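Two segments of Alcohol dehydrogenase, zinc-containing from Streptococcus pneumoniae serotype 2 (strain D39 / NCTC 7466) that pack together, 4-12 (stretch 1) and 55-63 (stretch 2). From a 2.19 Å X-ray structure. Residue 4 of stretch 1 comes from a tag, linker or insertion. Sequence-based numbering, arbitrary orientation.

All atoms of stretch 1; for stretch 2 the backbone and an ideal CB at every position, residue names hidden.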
# COMPACT_ATOMS: atom_id res chain seq x y z
N SER A 4 -8.17 -35.12 32.11
CA SER A 4 -8.59 -33.73 32.03
C SER A 4 -7.42 -32.80 32.31
O SER A 4 -6.39 -33.20 32.86
CB SER A 4 -9.72 -33.45 33.01
OG SER A 4 -9.20 -33.12 34.28
N MET A 5 -7.60 -31.54 31.91
CA MET A 5 -6.66 -30.46 32.18
C MET A 5 -7.44 -29.19 32.51
O MET A 5 -8.64 -29.09 32.27
CB MET A 5 -5.73 -30.20 30.99
CG MET A 5 -6.42 -29.60 29.78
SD MET A 5 -5.29 -29.26 28.38
CE MET A 5 -6.45 -28.35 27.36
N LYS A 6 -6.73 -28.21 33.06
CA LYS A 6 -7.27 -26.87 33.26
C LYS A 6 -7.03 -26.03 32.01
O LYS A 6 -6.00 -26.19 31.33
CB LYS A 6 -6.62 -26.15 34.45
CG LYS A 6 -6.74 -26.85 35.82
CD LYS A 6 -8.15 -27.19 36.18
CE LYS A 6 -8.89 -26.01 36.79
NZ LYS A 6 -10.09 -26.47 37.53
N ALA A 7 -7.95 -25.11 31.75
CA ALA A 7 -7.94 -24.25 30.58
C ALA A 7 -8.79 -23.00 30.82
O ALA A 7 -9.74 -23.03 31.62
CB ALA A 7 -8.44 -25.00 29.35
N TYR A 8 -8.45 -21.91 30.14
CA TYR A 8 -9.22 -20.66 30.17
C TYR A 8 -10.04 -20.56 28.89
O TYR A 8 -9.50 -20.35 27.80
CB TYR A 8 -8.31 -19.44 30.33
CG TYR A 8 -9.02 -18.24 30.92
CD1 TYR A 8 -9.73 -18.35 32.11
CD2 TYR A 8 -9.00 -17.00 30.28
CE1 TYR A 8 -10.41 -17.25 32.66
CE2 TYR A 8 -9.65 -15.88 30.82
CZ TYR A 8 -10.36 -16.02 32.01
OH TYR A 8 -11.01 -14.93 32.54
N THR A 9 -11.36 -20.69 29.03
CA THR A 9 -12.28 -20.82 27.91
C THR A 9 -13.12 -19.56 27.76
O THR A 9 -13.58 -19.00 28.75
CB THR A 9 -13.22 -22.02 28.11
OG1 THR A 9 -13.99 -21.82 29.30
CG2 THR A 9 -12.44 -23.34 28.22
N TYR A 10 -13.33 -19.15 26.52
CA TYR A 10 -14.37 -18.18 26.19
C TYR A 10 -15.74 -18.83 26.30
O TYR A 10 -15.94 -19.96 25.83
CB TYR A 10 -14.14 -17.64 24.77
CG TYR A 10 -15.22 -16.69 24.29
CD1 TYR A 10 -15.49 -15.52 24.98
CD2 TYR A 10 -15.93 -16.95 23.13
CE1 TYR A 10 -16.46 -14.63 24.54
CE2 TYR A 10 -16.91 -16.06 22.68
CZ TYR A 10 -17.17 -14.91 23.40
OH TYR A 10 -18.15 -14.01 22.98
N VAL A 11 -16.69 -18.14 26.93
CA VAL A 11 -18.05 -18.65 27.12
C VAL A 11 -19.07 -17.88 26.27
O VAL A 11 -19.74 -18.46 25.41
CB VAL A 11 -18.47 -18.65 28.60
CG1 VAL A 11 -19.81 -19.37 28.78
CG2 VAL A 11 -17.40 -19.27 29.47
N LYS A 12 -19.18 -16.58 26.50
CA LYS A 12 -20.16 -15.72 25.86
C LYS A 12 -19.71 -14.28 26.08
O LYS A 12 -18.79 -14.04 26.86
CB LYS A 12 -21.57 -15.96 26.42
CG LYS A 12 -21.76 -15.40 27.83
CD LYS A 12 -22.81 -16.17 28.67
CE LYS A 12 -24.24 -15.91 28.24
NZ LYS A 12 -25.26 -16.36 29.28
N UNK A 55 -16.42 -14.84 15.56
CA UNK A 55 -16.07 -16.13 15.00
C UNK A 55 -15.42 -17.07 16.02
O UNK A 55 -15.09 -18.21 15.67
CB UNK A 55 -15.13 -15.93 13.81
N UNK A 56 -15.21 -16.64 17.26
CA UNK A 56 -14.67 -17.52 18.28
C UNK A 56 -15.83 -18.26 18.94
O UNK A 56 -16.65 -17.66 19.63
CB UNK A 56 -13.85 -16.74 19.31
N UNK A 57 -15.90 -19.56 18.70
CA UNK A 57 -16.99 -20.37 19.22
C UNK A 57 -16.93 -20.45 20.75
O UNK A 57 -15.86 -20.47 21.35
CB UNK A 57 -16.94 -21.77 18.61
N UNK A 58 -18.12 -20.49 21.37
CA UNK A 58 -18.24 -20.71 22.81
C UNK A 58 -17.54 -22.00 23.24
O UNK A 58 -17.65 -23.04 22.59
CB UNK A 58 -19.71 -20.75 23.22
N UNK A 59 -16.82 -21.93 24.36
CA UNK A 59 -16.05 -23.05 24.85
C UNK A 59 -14.62 -23.14 24.34
O UNK A 59 -13.88 -24.02 24.79
CB UNK A 59 -16.78 -24.34 24.49
N UNK A 60 -14.21 -22.25 23.43
CA UNK A 60 -12.87 -22.32 22.88
C UNK A 60 -11.83 -21.96 23.93
O UNK A 60 -12.02 -21.02 24.71
CB UNK A 60 -12.74 -21.39 21.67
N UNK A 61 -10.71 -22.68 23.93
CA UNK A 61 -9.63 -22.28 24.82
C UNK A 61 -8.92 -21.08 24.21
O UNK A 61 -8.65 -21.03 23.00
CB UNK A 61 -8.65 -23.43 25.06
N UNK A 62 -8.67 -20.07 25.04
CA UNK A 62 -8.13 -18.79 24.61
C UNK A 62 -6.61 -18.83 24.50
O UNK A 62 -5.94 -19.75 24.97
CB UNK A 62 -8.56 -17.69 25.58
N UNK A 63 -6.08 -17.81 23.82
CA UNK A 63 -4.64 -17.63 23.79
C UNK A 63 -3.96 -18.20 22.57
O UNK A 63 -4.30 -19.29 22.09
CB UNK A 63 -4.02 -18.26 25.04

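Position 55 lies beyond the reach of stretch 1: nothing there comes within 5.5 Å of its ideal CB, so the contact sets no preference. The residue is T55.

At position 56 the CA-to-CB bond points toward stretch 1, and the ideal CB sits 4.4 Å from Y10 CD2. A small or medium side chain, apolar or sulfur-bearing, would suit the neighbourhood of this ring. C56 is found, with chi1 t; its SG lies 3.8 Å from Y10 CD2 and approaches the ring obliquely, while C56 O meets the ring edge, 3.5 Å from Y10 CE2.

Position 57 directs its CB away from the strand, leaving the choice wide, polar residues included. The residue is Q57, whose side chain stays more than 6 Å from stretch 1; its backbone O lies at the edge of the Y10 ring.

The ideal CB of position 58 is only 3.2 Å from V11 O, a close fit that favours a small side chain, and the carbonyl invites a donor. Serine, threonine or alanine could be considered, the last without a hydrogen bond. In S58, OG donates to V11 O at 2.6 Å.

Position 59 has phi/psi of 90/-4, where a CB would jam against the carbonyl O of S58; this alone calls for glycine. G59 is the third residue of a type II turn running from Q57 to position 60, and G59 N donates to Y10 O at 2.6 Å.

At position 60 CB points sideways, 5.1 Å from Y10 CB, so several side chains are possible. T60 closes the turn: T60 OG1 donates to Q57 O at 2.5 Å, supplementing the backbone bond from T60 N to Q57 O at 3.2 Å. T60 O serves the strand, accepting from Y10 N at 2.9 Å.

Position 61 is bridged to T9, and its ideal CB stands 4.6 Å from A7 CB and 4.9 Å from T9 CG2. With the M5 side chain farther along, an aliphatic residue long enough to follow this surface is favoured: isoleucine, leucine or methionine. I61 reaches along it with CD1, 3.6 Å from both A7 CB and M5 CE.

Position 62 points CB toward the strand, near the side chains of Y8 and Y10, which suits a branched apolar residue. L62 places CD1 4.0 Å from Y8 CD2 and CD2 4.1 Å from Y10 CB, while L62 N donates to Y8 O at 2.9 Å, nearly linearly.

Position 63 makes no contact, but its phi/psi of 97/140 again calls for glycine, and G63 is found.

Stretch 2 (55-63) TCQSGTILG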
# COMPACT_ATOMS: atom_id res chain seq x y z
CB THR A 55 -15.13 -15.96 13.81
OG1 THR A 55 -14.00 -15.17 14.21
CG2 THR A 55 -15.84 -15.27 12.65
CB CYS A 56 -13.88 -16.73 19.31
SG CYS A 56 -13.21 -17.80 20.55
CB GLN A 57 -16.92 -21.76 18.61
CG GLN A 57 -17.77 -22.78 19.31
CD GLN A 57 -17.75 -24.09 18.59
OE1 GLN A 57 -17.00 -24.28 17.64
NE2 GLN A 57 -18.59 -25.01 19.03
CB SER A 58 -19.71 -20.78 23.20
OG SER A 58 -19.86 -20.96 24.59
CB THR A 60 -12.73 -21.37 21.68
OG1 THR A 60 -13.72 -21.67 20.69
CG2 THR A 60 -11.37 -21.49 21.06
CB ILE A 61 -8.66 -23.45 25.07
CG1 ILE A 61 -9.47 -24.67 25.54
CG2 ILE A 61 -7.62 -23.05 26.12
CD1 ILE A 61 -8.66 -25.89 25.89
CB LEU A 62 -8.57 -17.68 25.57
CG LEU A 62 -10.03 -17.24 25.42
CD1 LEU A 62 -10.50 -16.47 26.63
CD2 LEU A 62 -10.24 -16.42 24.17
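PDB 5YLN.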